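Signal recognition 54 kDa protein (Pyrococcus furiosus, PDB 3DM5) is the SRP54 subunit of an archaeal signal recognition particle, a multidomain protein that joins a helical bundle, a P-loop GTPase domain and a signal peptide binding domain. Local coordinates at residues A121-K126 against I269-T274; I96-T101 against H212-I217; H145-L150 against I156-N161. All blocks are in the same frame, centred on the assembly; numbering follows the deposited sequence.

Contact 1 (A121-K126 against I269-T274); sequences ARYFQK and IKFIGT. With GDP (guanosine-5'-diphosphate), chain J; SO4 (sulfate ion), chain C.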
loop_
_atom_site.group_PDB
_atom_site.type_symbol
_atom_site.label_atom_id
_atom_site.label_comp_id
_atom_site.label_asym_id
_atom_site.label_seq_id
_atom_site.Cartn_x
_atom_site.Cartn_y
_atom_site.Cartn_z
ATOM N N ALA A 121 -22.695 22.894 -19.279
ATOM C CA ALA A 121 -23.829 23.814 -19.287
ATOM C C ALA A 121 -23.859 24.644 -18.012
ATOM O O ALA A 121 -23.984 25.876 -18.057
ATOM C CB ALA A 121 -25.123 23.057 -19.453
ATOM N N ARG A 122 -23.729 23.969 -16.875
ATOM C CA ARG A 122 -23.750 24.643 -15.580
ATOM C C ARG A 122 -22.564 25.601 -15.412
ATOM O O ARG A 122 -22.719 26.686 -14.854
ATOM C CB ARG A 122 -23.763 23.620 -14.435
ATOM C CG ARG A 122 -23.504 24.216 -13.046
ATOM C CD ARG A 122 -24.604 25.185 -12.630
ATOM N NE ARG A 122 -24.373 25.707 -11.288
ATOM C CZ ARG A 122 -24.982 26.774 -10.782
ATOM N NH1 ARG A 122 -25.854 27.445 -11.516
ATOM N NH2 ARG A 122 -24.710 27.176 -9.544
ATOM N N TYR A 123 -21.381 25.194 -15.872
ATOM C CA TYR A 123 -20.219 26.066 -15.826
ATOM C C TYR A 123 -20.546 27.398 -16.489
ATOM O O TYR A 123 -20.255 28.461 -15.940
ATOM C CB TYR A 123 -19.004 25.408 -16.510
ATOM C CG TYR A 123 -17.840 26.339 -16.794
ATOM C CD1 TYR A 123 -16.784 26.445 -15.908
ATOM C CD2 TYR A 123 -17.788 27.110 -17.955
ATOM C CE1 TYR A 123 -15.709 27.295 -16.164
ATOM C CE2 TYR A 123 -16.706 27.973 -18.212
ATOM C CZ TYR A 123 -15.679 28.053 -17.309
ATOM O OH TYR A 123 -14.600 28.884 -17.529
ATOM N N PHE A 124 -21.145 27.342 -17.673
ATOM C CA PHE A 124 -21.461 28.562 -18.399
ATOM C C PHE A 124 -22.609 29.371 -17.796
ATOM O O PHE A 124 -22.552 30.597 -17.763
ATOM C CB PHE A 124 -21.721 28.274 -19.876
ATOM C CG PHE A 124 -20.473 28.101 -20.663
ATOM C CD1 PHE A 124 -20.211 26.917 -21.337
ATOM C CD2 PHE A 124 -19.526 29.113 -20.680
ATOM C CE1 PHE A 124 -19.024 26.765 -22.064
ATOM C CE2 PHE A 124 -18.338 28.967 -21.402
ATOM C CZ PHE A 124 -18.089 27.795 -22.098
ATOM N N GLN A 125 -23.645 28.684 -17.335
ATOM C CA GLN A 125 -24.777 29.351 -16.697
ATOM C C GLN A 125 -24.380 30.101 -15.419
ATOM O O GLN A 125 -24.734 31.259 -15.228
ATOM C CB GLN A 125 -25.885 28.349 -16.395
ATOM C CG GLN A 125 -27.159 29.020 -16.007
ATOM C CD GLN A 125 -27.708 28.502 -14.690
ATOM O OE1 GLN A 125 -27.002 27.855 -13.924
ATOM N NE2 GLN A 125 -28.973 28.795 -14.421
ATOM N N LYS A 126 -23.651 29.428 -14.542
ATOM C CA LYS A 126 -23.041 30.072 -13.385
ATOM C C LYS A 126 -22.368 31.390 -13.740
ATOM O O LYS A 126 -22.222 32.254 -12.882
ATOM C CB LYS A 126 -21.982 29.160 -12.756
ATOM C CG LYS A 126 -22.439 28.408 -11.534
ATOM C CD LYS A 126 -21.231 27.947 -10.734
ATOM C CE LYS A 126 -21.570 27.770 -9.261
ATOM N NZ LYS A 126 -20.401 28.076 -8.380
ATOM N N ILE A 269 -6.772 20.173 -24.594
ATOM C CA ILE A 269 -7.605 19.773 -23.471
ATOM C C ILE A 269 -8.122 21.058 -22.851
ATOM O O ILE A 269 -7.320 21.891 -22.411
ATOM C CB ILE A 269 -6.809 19.017 -22.407
ATOM C CG1 ILE A 269 -6.104 17.812 -23.026
ATOM C CG2 ILE A 269 -7.717 18.577 -21.275
ATOM C CD1 ILE A 269 -4.937 17.353 -22.228
ATOM N N LYS A 270 -9.452 21.215 -22.813
ATOM C CA LYS A 270 -10.074 22.437 -22.302
ATOM C C LYS A 270 -10.618 22.304 -20.868
ATOM O O LYS A 270 -10.574 23.246 -20.092
ATOM C CB LYS A 270 -11.176 22.888 -23.245
ATOM C CG LYS A 270 -10.760 22.866 -24.706
ATOM C CD LYS A 270 -10.615 24.256 -25.275
ATOM C CE LYS A 270 -10.267 24.225 -26.771
ATOM N NZ LYS A 270 -10.695 25.457 -27.491
ATOM N N PHE A 271 -11.133 21.137 -20.507
ATOM C CA PHE A 271 -11.583 20.909 -19.136
ATOM C C PHE A 271 -11.214 19.515 -18.701
ATOM O O PHE A 271 -10.932 18.652 -19.524
ATOM C CB PHE A 271 -13.106 21.051 -19.008
ATOM C CG PHE A 271 -13.647 22.368 -19.484
ATOM C CD1 PHE A 271 -13.796 22.624 -20.845
ATOM C CD2 PHE A 271 -14.047 23.333 -18.578
ATOM C CE1 PHE A 271 -14.314 23.829 -21.295
ATOM C CE2 PHE A 271 -14.567 24.536 -19.015
ATOM C CZ PHE A 271 -14.697 24.784 -20.389
ATOM N N ILE A 272 -11.246 19.289 -17.397
ATOM C CA ILE A 272 -11.124 17.948 -16.866
ATOM C C ILE A 272 -12.308 17.704 -15.973
ATOM O O ILE A 272 -12.776 18.612 -15.303
ATOM C CB ILE A 272 -9.805 17.753 -16.100
ATOM C CG1 ILE A 272 -9.595 18.846 -15.053
ATOM C CG2 ILE A 272 -8.643 17.721 -17.075
ATOM C CD1 ILE A 272 -8.493 18.537 -14.070
ATOM N N GLY A 273 -12.827 16.485 -16.003
ATOM C CA GLY A 273 -13.833 16.061 -15.045
ATOM C C GLY A 273 -13.202 15.479 -13.783
ATOM O O GLY A 273 -12.190 14.782 -13.829
ATOM N N THR A 274 -13.852 15.722 -12.655
ATOM C CA THR A 274 -13.217 15.657 -11.349
ATOM C C THR A 274 -14.070 14.885 -10.347
ATOM O O THR A 274 -13.696 14.688 -9.195
ATOM C CB THR A 274 -12.953 17.094 -10.891
ATOM O OG1 THR A 274 -11.737 17.541 -11.498
ATOM C CG2 THR A 274 -12.830 17.201 -9.414
HETATM P PB GDP J . -22.180 8.222 -20.540
HETATM O O1B GDP J . -20.690 8.208 -20.533
HETATM O O2B GDP J . -22.665 6.942 -21.176
HETATM O O3B GDP J . -22.672 9.431 -21.296
HETATM O O3A GDP J . -22.788 8.133 -19.048
HETATM P PA GDP J . -22.464 9.082 -17.794
HETATM O O1A GDP J . -23.460 8.871 -16.693
HETATM O O2A GDP J . -22.410 10.535 -18.170
HETATM O "O5'" GDP J . -21.048 8.503 -17.300
HETATM C "C5'" GDP J . -21.043 7.168 -16.810
HETATM C "C4'" GDP J . -20.506 7.111 -15.377
HETATM O "O4'" GDP J . -19.275 7.846 -15.187
HETATM C "C3'" GDP J . -21.514 7.673 -14.390
HETATM O "O3'" GDP J . -21.533 6.746 -13.301
HETATM C "C2'" GDP J . -20.928 9.014 -13.985
HETATM O "O2'" GDP J . -21.205 9.347 -12.644
HETATM C "C1'" GDP J . -19.445 8.759 -14.089
HETATM N N9 GDP J . -18.639 9.968 -14.319
HETATM C C8 GDP J . -18.703 10.849 -15.332
HETATM N N7 GDP J . -17.744 11.805 -15.195
HETATM C C5 GDP J . -17.044 11.517 -14.080
HETATM C C6 GDP J . -15.898 12.088 -13.325
HETATM O O6 GDP J . -15.290 13.115 -13.709
HETATM N N1 GDP J . -15.522 11.462 -12.203
HETATM C C2 GDP J . -16.125 10.348 -11.754
HETATM N N2 GDP J . -15.677 9.777 -10.616
HETATM N N3 GDP J . -17.162 9.767 -12.387
HETATM C C4 GDP J . -17.648 10.303 -13.520
HETATM S S SO4 C . -17.060 27.776 -10.154
HETATM O O1 SO4 C . -17.637 29.121 -10.250
HETATM O O2 SO4 C . -15.606 27.881 -10.059
HETATM O O3 SO4 C . -17.569 27.106 -8.957
HETATM O O4 SO4 C . -17.419 27.001 -11.346
#
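A buried aromatic pair, Y123 against F271, joins helix 113-125 to strand 269-273 near one side of the GTPase domain's sheet. The rings meet edge-to-face: F271 turns its edge to Y123, and its CE2 sits over the centre of the tyrosine ring, 4.1 Å from Y123 CZ and about equally far from Y123 CE1 and Y123 CE2. The planes stand at 81° with centroids 5.3 Å apart, a T-shaped stack. Y123 reaches across because its CG lies anti to the backbone N (chi1 167°), which swings the ring off the helix toward the strand. R127 makes a cation-pi contact with that ring, and F271 also packs on I281 of the neighbouring antiparallel strand. In this P-loop NTPase fold, helix 113-125 follows the phosphate-binding loop, while strand 269-273 runs out at the guanine base: T274 N lies 3.2 Å from O6 of GDP. Beside Y123 in the sequence, R122 NH1 gives a bent hydrogen bond of 2.7 Å to Q125 OE1, which lies in the guanidinium plane. K126 NZ holds a sulfate ion, 3.0 Å from its O3.

Contact 2 (I96-T101 against H212-I217); sequences IKEKPT and HPHEVI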
loop_
_atom_site.group_PDB
_atom_site.type_symbol
_atom_site.label_atom_id
_atom_site.label_comp_id
_atom_site.label_asym_id
_atom_site.label_seq_id
_atom_site.Cartn_x
_atom_site.Cartn_y
_atom_site.Cartn_z
ATOM N N ILE A 96 -16.258 32.248 -26.698
ATOM C CA ILE A 96 -17.667 32.523 -26.944
ATOM C C ILE A 96 -17.766 33.880 -27.648
ATOM O O ILE A 96 -17.725 34.921 -27.008
ATOM C CB ILE A 96 -18.457 32.565 -25.624
ATOM C CG1 ILE A 96 -18.048 31.399 -24.725
ATOM C CG2 ILE A 96 -19.970 32.558 -25.873
ATOM C CD1 ILE A 96 -18.586 30.032 -25.173
ATOM N N LYS A 97 -17.852 33.861 -28.972
ATOM C CA LYS A 97 -17.978 35.090 -29.755
ATOM C C LYS A 97 -19.283 35.063 -30.549
ATOM O O LYS A 97 -20.130 35.933 -30.386
ATOM C CB LYS A 97 -16.779 35.288 -30.697
ATOM N N GLU A 98 -19.450 34.051 -31.393
ATOM C CA GLU A 98 -20.645 33.930 -32.223
ATOM C C GLU A 98 -21.898 34.072 -31.357
ATOM O O GLU A 98 -21.830 33.856 -30.148
ATOM C CB GLU A 98 -20.608 32.597 -32.993
ATOM C CG GLU A 98 -19.454 32.552 -34.038
ATOM C CD GLU A 98 -18.809 31.163 -34.234
ATOM O OE1 GLU A 98 -19.506 30.142 -34.066
ATOM O OE2 GLU A 98 -17.600 31.088 -34.574
ATOM N N LYS A 99 -23.033 34.466 -31.936
ATOM C CA LYS A 99 -24.274 34.338 -31.179
ATOM C C LYS A 99 -24.393 32.832 -30.976
ATOM O O LYS A 99 -23.354 32.178 -30.911
ATOM C CB LYS A 99 -25.478 34.956 -31.869
ATOM C CG LYS A 99 -26.637 35.192 -30.901
ATOM C CD LYS A 99 -26.112 35.379 -29.473
ATOM C CE LYS A 99 -27.174 35.087 -28.408
ATOM N NZ LYS A 99 -28.034 36.261 -28.067
ATOM N N PRO A 100 -25.614 32.256 -30.941
ATOM C CA PRO A 100 -25.546 30.959 -30.262
ATOM C C PRO A 100 -24.207 30.297 -30.574
ATOM O O PRO A 100 -23.973 29.892 -31.722
ATOM C CB PRO A 100 -26.710 30.164 -30.885
ATOM C CG PRO A 100 -27.583 31.135 -31.469
ATOM C CD PRO A 100 -26.718 32.288 -31.910
ATOM N N THR A 101 -23.300 30.266 -29.597
ATOM C CA THR A 101 -22.067 29.512 -29.784
ATOM C C THR A 101 -22.429 28.056 -29.541
ATOM O O THR A 101 -22.921 27.700 -28.452
ATOM C CB THR A 101 -20.949 29.960 -28.854
ATOM O OG1 THR A 101 -20.641 31.334 -29.104
ATOM C CG2 THR A 101 -19.689 29.122 -29.093
ATOM N N HIS A 212 -23.034 22.701 -37.955
ATOM C CA HIS A 212 -22.029 23.739 -38.117
ATOM C C HIS A 212 -21.620 24.319 -36.772
ATOM O O HIS A 212 -21.723 25.530 -36.558
ATOM C CB HIS A 212 -22.590 24.849 -39.010
ATOM C CG HIS A 212 -21.696 25.220 -40.155
ATOM N ND1 HIS A 212 -21.585 24.441 -41.289
ATOM C CD2 HIS A 212 -20.883 26.286 -40.344
ATOM C CE1 HIS A 212 -20.733 25.011 -42.124
ATOM N NE2 HIS A 212 -20.294 26.130 -41.576
ATOM N N PRO A 213 -21.143 23.461 -35.853
ATOM C CA PRO A 213 -20.887 23.925 -34.493
ATOM C C PRO A 213 -19.684 24.836 -34.484
ATOM O O PRO A 213 -18.837 24.776 -35.387
ATOM C CB PRO A 213 -20.528 22.640 -33.738
ATOM C CG PRO A 213 -20.487 21.536 -34.754
ATOM C CD PRO A 213 -20.513 22.159 -36.105
ATOM N N HIS A 214 -19.598 25.675 -33.465
ATOM C CA HIS A 214 -18.363 26.406 -33.226
ATOM C C HIS A 214 -17.211 25.472 -32.848
ATOM O O HIS A 214 -16.060 25.752 -33.149
ATOM C CB HIS A 214 -18.527 27.465 -32.132
ATOM C CG HIS A 214 -17.224 28.052 -31.691
ATOM N ND1 HIS A 214 -16.718 27.881 -30.421
ATOM C CD2 HIS A 214 -16.296 28.773 -32.368
ATOM C CE1 HIS A 214 -15.546 28.485 -30.324
ATOM N NE2 HIS A 214 -15.270 29.035 -31.494
ATOM N N GLU A 215 -17.529 24.364 -32.186
ATOM C CA GLU A 215 -16.499 23.475 -31.677
ATOM C C GLU A 215 -17.008 22.051 -31.498
ATOM O O GLU A 215 -18.172 21.830 -31.169
ATOM C CB GLU A 215 -15.944 24.013 -30.356
ATOM C CG GLU A 215 -14.638 23.410 -29.954
ATOM C CD GLU A 215 -13.822 24.323 -29.048
ATOM O OE1 GLU A 215 -13.897 25.565 -29.209
ATOM O OE2 GLU A 215 -13.095 23.797 -28.179
ATOM N N VAL A 216 -16.130 21.083 -31.724
ATOM C CA VAL A 216 -16.494 19.704 -31.481
ATOM C C VAL A 216 -15.634 19.191 -30.332
ATOM O O VAL A 216 -14.416 19.312 -30.372
ATOM C CB VAL A 216 -16.340 18.855 -32.739
ATOM C CG1 VAL A 216 -16.582 17.397 -32.441
ATOM C CG2 VAL A 216 -17.311 19.340 -33.787
ATOM N N ILE A 217 -16.277 18.669 -29.291
ATOM C CA ILE A 217 -15.572 18.295 -28.065
ATOM C C ILE A 217 -15.735 16.818 -27.803
ATOM O O ILE A 217 -16.848 16.329 -27.602
ATOM C CB ILE A 217 -16.093 19.044 -26.839
ATOM C CG1 ILE A 217 -15.905 20.545 -26.991
ATOM C CG2 ILE A 217 -15.358 18.599 -25.611
ATOM C CD1 ILE A 217 -16.527 21.339 -25.856
#
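H214 leans against E98 and T101 where the loop leading into strand 101-106 meets the start of strand 215-221. These are neighbouring parallel strands in the sheet of the P-loop GTPase domain, and the contact lies at the ends where both enter it, with E215 already making backbone hydrogen bonds to I102 and L104. Two residues of the loop and one histidine do the work, and no hydrogen bond crosses between them. The histidine side chain starts with its CG anti to the backbone N (chi1 169°), which carries the imidazole toward the loop. Its CB is met first, by E98 OE1 at 3.4 Å and by the methyl CG2 of T101 at 3.7 Å. At CG the same T101 methyl is again 3.7 Å away. From here the ring divides the two neighbours: ND1 lies 3.5 Å from T101 CG2, whereas CD2 on the other branch comes to 3.5 Å from E98 OE2. At the far end NE2 stays 4.4 Å from E98 OE2, beyond direct contact, although the nearby carboxylate would probably favour a positive charge on the ring. The carboxylate plane stands 82° to the imidazole, while T101 runs alongside H214, both side chains pointing the same way. T101 offers its methyl because CG2 is anti to the backbone N, leaving the hydroxyl turned back into its own loop. The preceding residue, P213, packs on L104 and S208, and at the other end of the loop I96 is gripped through its backbone by E385 and R397 of the second subunit. Within the loop, T101 OG1 donates to E98 O at 3.0 Å, coming from above the carbonyl plane.

Contact 3 (H145-L150 against I156-N161); sequences HQLRQL and IEVFGN. With GDP (guanosine-5'-diphosphate), chain J; SO4 (sulfate ion), chain E; SO4 (sulfate ion), chain L.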
loop_
_atom_site.group_PDB
_atom_site.type_symbol
_atom_site.label_atom_id
_atom_site.label_comp_id
_atom_site.label_asym_id
_atom_site.label_seq_id
_atom_site.Cartn_x
_atom_site.Cartn_y
_atom_site.Cartn_z
ATOM N N HIS A 145 -33.644 12.072 -19.946
ATOM C CA HIS A 145 -34.060 12.165 -18.547
ATOM C C HIS A 145 -32.926 12.398 -17.565
ATOM O O HIS A 145 -33.087 13.172 -16.632
ATOM C CB HIS A 145 -34.892 10.964 -18.148
ATOM C CG HIS A 145 -36.298 11.030 -18.659
ATOM N ND1 HIS A 145 -37.160 12.050 -18.307
ATOM C CD2 HIS A 145 -36.968 10.229 -19.513
ATOM C CE1 HIS A 145 -38.316 11.857 -18.921
ATOM N NE2 HIS A 145 -38.232 10.765 -19.655
ATOM N N GLN A 146 -31.786 11.744 -17.786
ATOM C CA GLN A 146 -30.589 12.024 -16.992
ATOM C C GLN A 146 -30.173 13.499 -17.017
ATOM O O GLN A 146 -29.742 14.054 -16.008
ATOM C CB GLN A 146 -29.435 11.151 -17.448
ATOM C CG GLN A 146 -28.133 11.482 -16.765
ATOM C CD GLN A 146 -27.035 10.515 -17.152
ATOM O OE1 GLN A 146 -27.279 9.536 -17.851
ATOM N NE2 GLN A 146 -25.817 10.786 -16.697
ATOM N N LEU A 147 -30.304 14.130 -18.179
ATOM C CA LEU A 147 -29.968 15.537 -18.322
ATOM C C LEU A 147 -31.000 16.383 -17.600
ATOM O O LEU A 147 -30.643 17.359 -16.956
ATOM C CB LEU A 147 -29.860 15.946 -19.809
ATOM C CG LEU A 147 -28.648 15.470 -20.632
ATOM C CD1 LEU A 147 -28.894 15.685 -22.108
ATOM C CD2 LEU A 147 -27.321 16.124 -20.205
ATOM N N ARG A 148 -32.275 16.014 -17.718
ATOM C CA ARG A 148 -33.345 16.689 -16.970
ATOM C C ARG A 148 -33.038 16.646 -15.463
ATOM O O ARG A 148 -33.099 17.670 -14.766
ATOM C CB ARG A 148 -34.710 16.029 -17.220
ATOM C CG ARG A 148 -35.312 16.190 -18.615
ATOM C CD ARG A 148 -35.538 17.639 -18.925
ATOM N NE ARG A 148 -36.520 18.272 -18.052
ATOM C CZ ARG A 148 -37.813 17.958 -18.017
ATOM N NH1 ARG A 148 -38.294 16.994 -18.783
ATOM N NH2 ARG A 148 -38.622 18.601 -17.201
ATOM N N GLN A 149 -32.722 15.446 -14.977
ATOM C CA GLN A 149 -32.275 15.217 -13.600
ATOM C C GLN A 149 -31.128 16.155 -13.178
ATOM O O GLN A 149 -31.179 16.770 -12.118
ATOM C CB GLN A 149 -31.866 13.743 -13.410
ATOM C CG GLN A 149 -30.913 13.496 -12.254
ATOM C CD GLN A 149 -30.059 12.251 -12.447
ATOM O OE1 GLN A 149 -30.296 11.455 -13.346
ATOM N NE2 GLN A 149 -29.063 12.086 -11.605
ATOM N N LEU A 150 -30.098 16.272 -14.007
ATOM C CA LEU A 150 -28.955 17.099 -13.636
ATOM C C LEU A 150 -29.215 18.602 -13.754
ATOM O O LEU A 150 -28.569 19.413 -13.085
ATOM C CB LEU A 150 -27.723 16.731 -14.479
ATOM C CG LEU A 150 -27.231 15.281 -14.423
ATOM C CD1 LEU A 150 -26.168 14.964 -15.484
ATOM C CD2 LEU A 150 -26.718 14.995 -13.037
ATOM N N ILE A 156 -31.900 25.298 -16.684
ATOM C CA ILE A 156 -31.267 25.164 -17.967
ATOM C C ILE A 156 -32.114 24.245 -18.820
ATOM O O ILE A 156 -32.322 23.083 -18.469
ATOM C CB ILE A 156 -29.850 24.595 -17.836
ATOM C CG1 ILE A 156 -28.982 25.566 -17.039
ATOM C CG2 ILE A 156 -29.239 24.364 -19.210
ATOM C CD1 ILE A 156 -27.576 25.062 -16.761
ATOM N N GLU A 157 -32.606 24.780 -19.935
ATOM C CA GLU A 157 -33.421 24.006 -20.856
ATOM C C GLU A 157 -32.705 22.803 -21.455
ATOM O O GLU A 157 -31.564 22.890 -21.901
ATOM C CB GLU A 157 -33.959 24.882 -21.993
ATOM C CG GLU A 157 -34.326 24.079 -23.230
ATOM C CD GLU A 157 -35.390 24.743 -24.077
ATOM O OE1 GLU A 157 -35.474 25.993 -24.056
ATOM O OE2 GLU A 157 -36.139 24.002 -24.758
ATOM N N VAL A 158 -33.418 21.687 -21.474
ATOM C CA VAL A 158 -32.955 20.469 -22.108
ATOM C C VAL A 158 -33.961 20.071 -23.190
ATOM O O VAL A 158 -35.036 19.552 -22.867
ATOM C CB VAL A 158 -32.855 19.301 -21.078
ATOM C CG1 VAL A 158 -32.431 18.004 -21.746
ATOM C CG2 VAL A 158 -31.909 19.647 -19.972
ATOM N N PHE A 159 -33.614 20.307 -24.462
ATOM C CA PHE A 159 -34.434 19.854 -25.595
ATOM C C PHE A 159 -34.169 18.393 -25.871
ATOM O O PHE A 159 -33.025 17.977 -25.950
ATOM C CB PHE A 159 -34.132 20.652 -26.875
ATOM C CG PHE A 159 -34.855 20.130 -28.098
ATOM C CD1 PHE A 159 -36.000 20.758 -28.560
ATOM C CD2 PHE A 159 -34.409 18.989 -28.766
ATOM C CE1 PHE A 159 -36.680 20.276 -29.665
ATOM C CE2 PHE A 159 -35.089 18.492 -29.881
ATOM C CZ PHE A 159 -36.229 19.141 -30.329
ATOM N N GLY A 160 -35.216 17.604 -26.041
ATOM C CA GLY A 160 -35.005 16.214 -26.385
ATOM C C GLY A 160 -36.245 15.600 -26.975
ATOM O O GLY A 160 -37.223 16.292 -27.276
ATOM N N ASN A 161 -36.184 14.289 -27.164
ATOM C CA ASN A 161 -37.341 13.494 -27.543
ATOM C C ASN A 161 -36.985 12.027 -27.565
ATOM O O ASN A 161 -36.703 11.477 -28.633
ATOM C CB ASN A 161 -37.892 13.887 -28.913
ATOM C CG ASN A 161 -39.021 12.969 -29.354
ATOM O OD1 ASN A 161 -39.545 12.175 -28.554
ATOM N ND2 ASN A 161 -39.404 13.069 -30.624
HETATM P PB GDP J . -22.180 8.222 -20.540
HETATM O O1B GDP J . -20.690 8.208 -20.533
HETATM O O2B GDP J . -22.665 6.942 -21.176
HETATM O O3B GDP J . -22.672 9.431 -21.296
HETATM O O3A GDP J . -22.788 8.133 -19.048
HETATM P PA GDP J . -22.464 9.082 -17.794
HETATM O O1A GDP J . -23.460 8.871 -16.693
HETATM O O2A GDP J . -22.410 10.535 -18.170
HETATM O "O5'" GDP J . -21.048 8.503 -17.300
HETATM C "C5'" GDP J . -21.043 7.168 -16.810
HETATM C "C4'" GDP J . -20.506 7.111 -15.377
HETATM O "O4'" GDP J . -19.275 7.846 -15.187
HETATM C "C3'" GDP J . -21.514 7.673 -14.390
HETATM O "O3'" GDP J . -21.533 6.746 -13.301
HETATM C "C2'" GDP J . -20.928 9.014 -13.985
HETATM O "O2'" GDP J . -21.205 9.347 -12.644
HETATM C "C1'" GDP J . -19.445 8.759 -14.089
HETATM N N9 GDP J . -18.639 9.968 -14.319
HETATM C C8 GDP J . -18.703 10.849 -15.332
HETATM N N7 GDP J . -17.744 11.805 -15.195
HETATM C C5 GDP J . -17.044 11.517 -14.080
HETATM C C6 GDP J . -15.898 12.088 -13.325
HETATM O O6 GDP J . -15.290 13.115 -13.709
HETATM N N1 GDP J . -15.522 11.462 -12.203
HETATM C C2 GDP J . -16.125 10.348 -11.754
HETATM N N2 GDP J . -15.677 9.777 -10.616
HETATM N N3 GDP J . -17.162 9.767 -12.387
HETATM C C4 GDP J . -17.648 10.303 -13.520
HETATM S S SO4 E . -41.519 11.894 -21.536
HETATM O O1 SO4 E . -42.848 11.288 -21.661
HETATM O O2 SO4 E . -41.388 12.420 -20.176
HETATM O O3 SO4 E . -40.489 10.888 -21.821
HETATM O O4 SO4 E . -41.360 12.998 -22.482
HETATM S S SO4 L . -41.881 16.731 -16.595
HETATM O O1 SO4 L . -41.875 17.770 -17.632
HETATM O O2 SO4 L . -41.112 17.223 -15.446
HETATM O O3 SO4 L . -43.241 16.410 -16.161
HETATM O O4 SO4 L . -41.318 15.501 -17.149
#
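V158 meets the helix 142-151 at two consecutive residues, L147 and R148, and its two methyls meet different parts of L147. Its CG1, anti to the backbone N, reaches L147 CB at 3.8 Å, while CG2 rests against the backbone of L147, 4.0 Å from L147 O. The CB of V158 takes the third touch, 3.8 Å from R148 CD. L147 points from the helix toward the strand and goes on to pack on V133 and C135. The arginine needs more bending: its CB does not aim at V158, but the chain folds at chi2 (-61°) and chi3 (-64°), laying CD across the valine and carrying the guanidinium past it. There NE forms a salt bridge with D152, four residues on, and NH2 makes two long, weak bonds to a sulfate ion. On another side of the helix Q146 runs extended beyond CG, and its NE2 donates to O1A of GDP at 3.0 Å, nearly straight at 161°; R140 holds the amide oxygen. H145 faces away from the strand, its NE2 bonded to a second sulfate, and its ring meets H145 of the third subunit. Helix and strand are the later two elements of a beta-alpha-beta unit that begins with strand 131-135, here at the edge of a P-loop NTPase sheet.

All three contacts reach the one sheet of the GTPase domain, contact 3 at its outermost strand 157-159, contact 2 in the middle and contact 1 toward the other side. Contacts 1 and 2 have centres 15 Å apart and touch twice, by a salt bridge of 3.0 Å from K270 NZ to E215 OE2 and by F124 CZ against I96 CD1 at 3.8 Å. Contacts 1 and 3, 17 Å apart between centres, pack through Q125 CB on I156 CD1 at 3.7 Å, and they share GDP: contact 1 lies by its base, contact 3 by its alpha phosphate. Contacts 2 and 3 do not touch, their nearest atoms being about 12 Å apart.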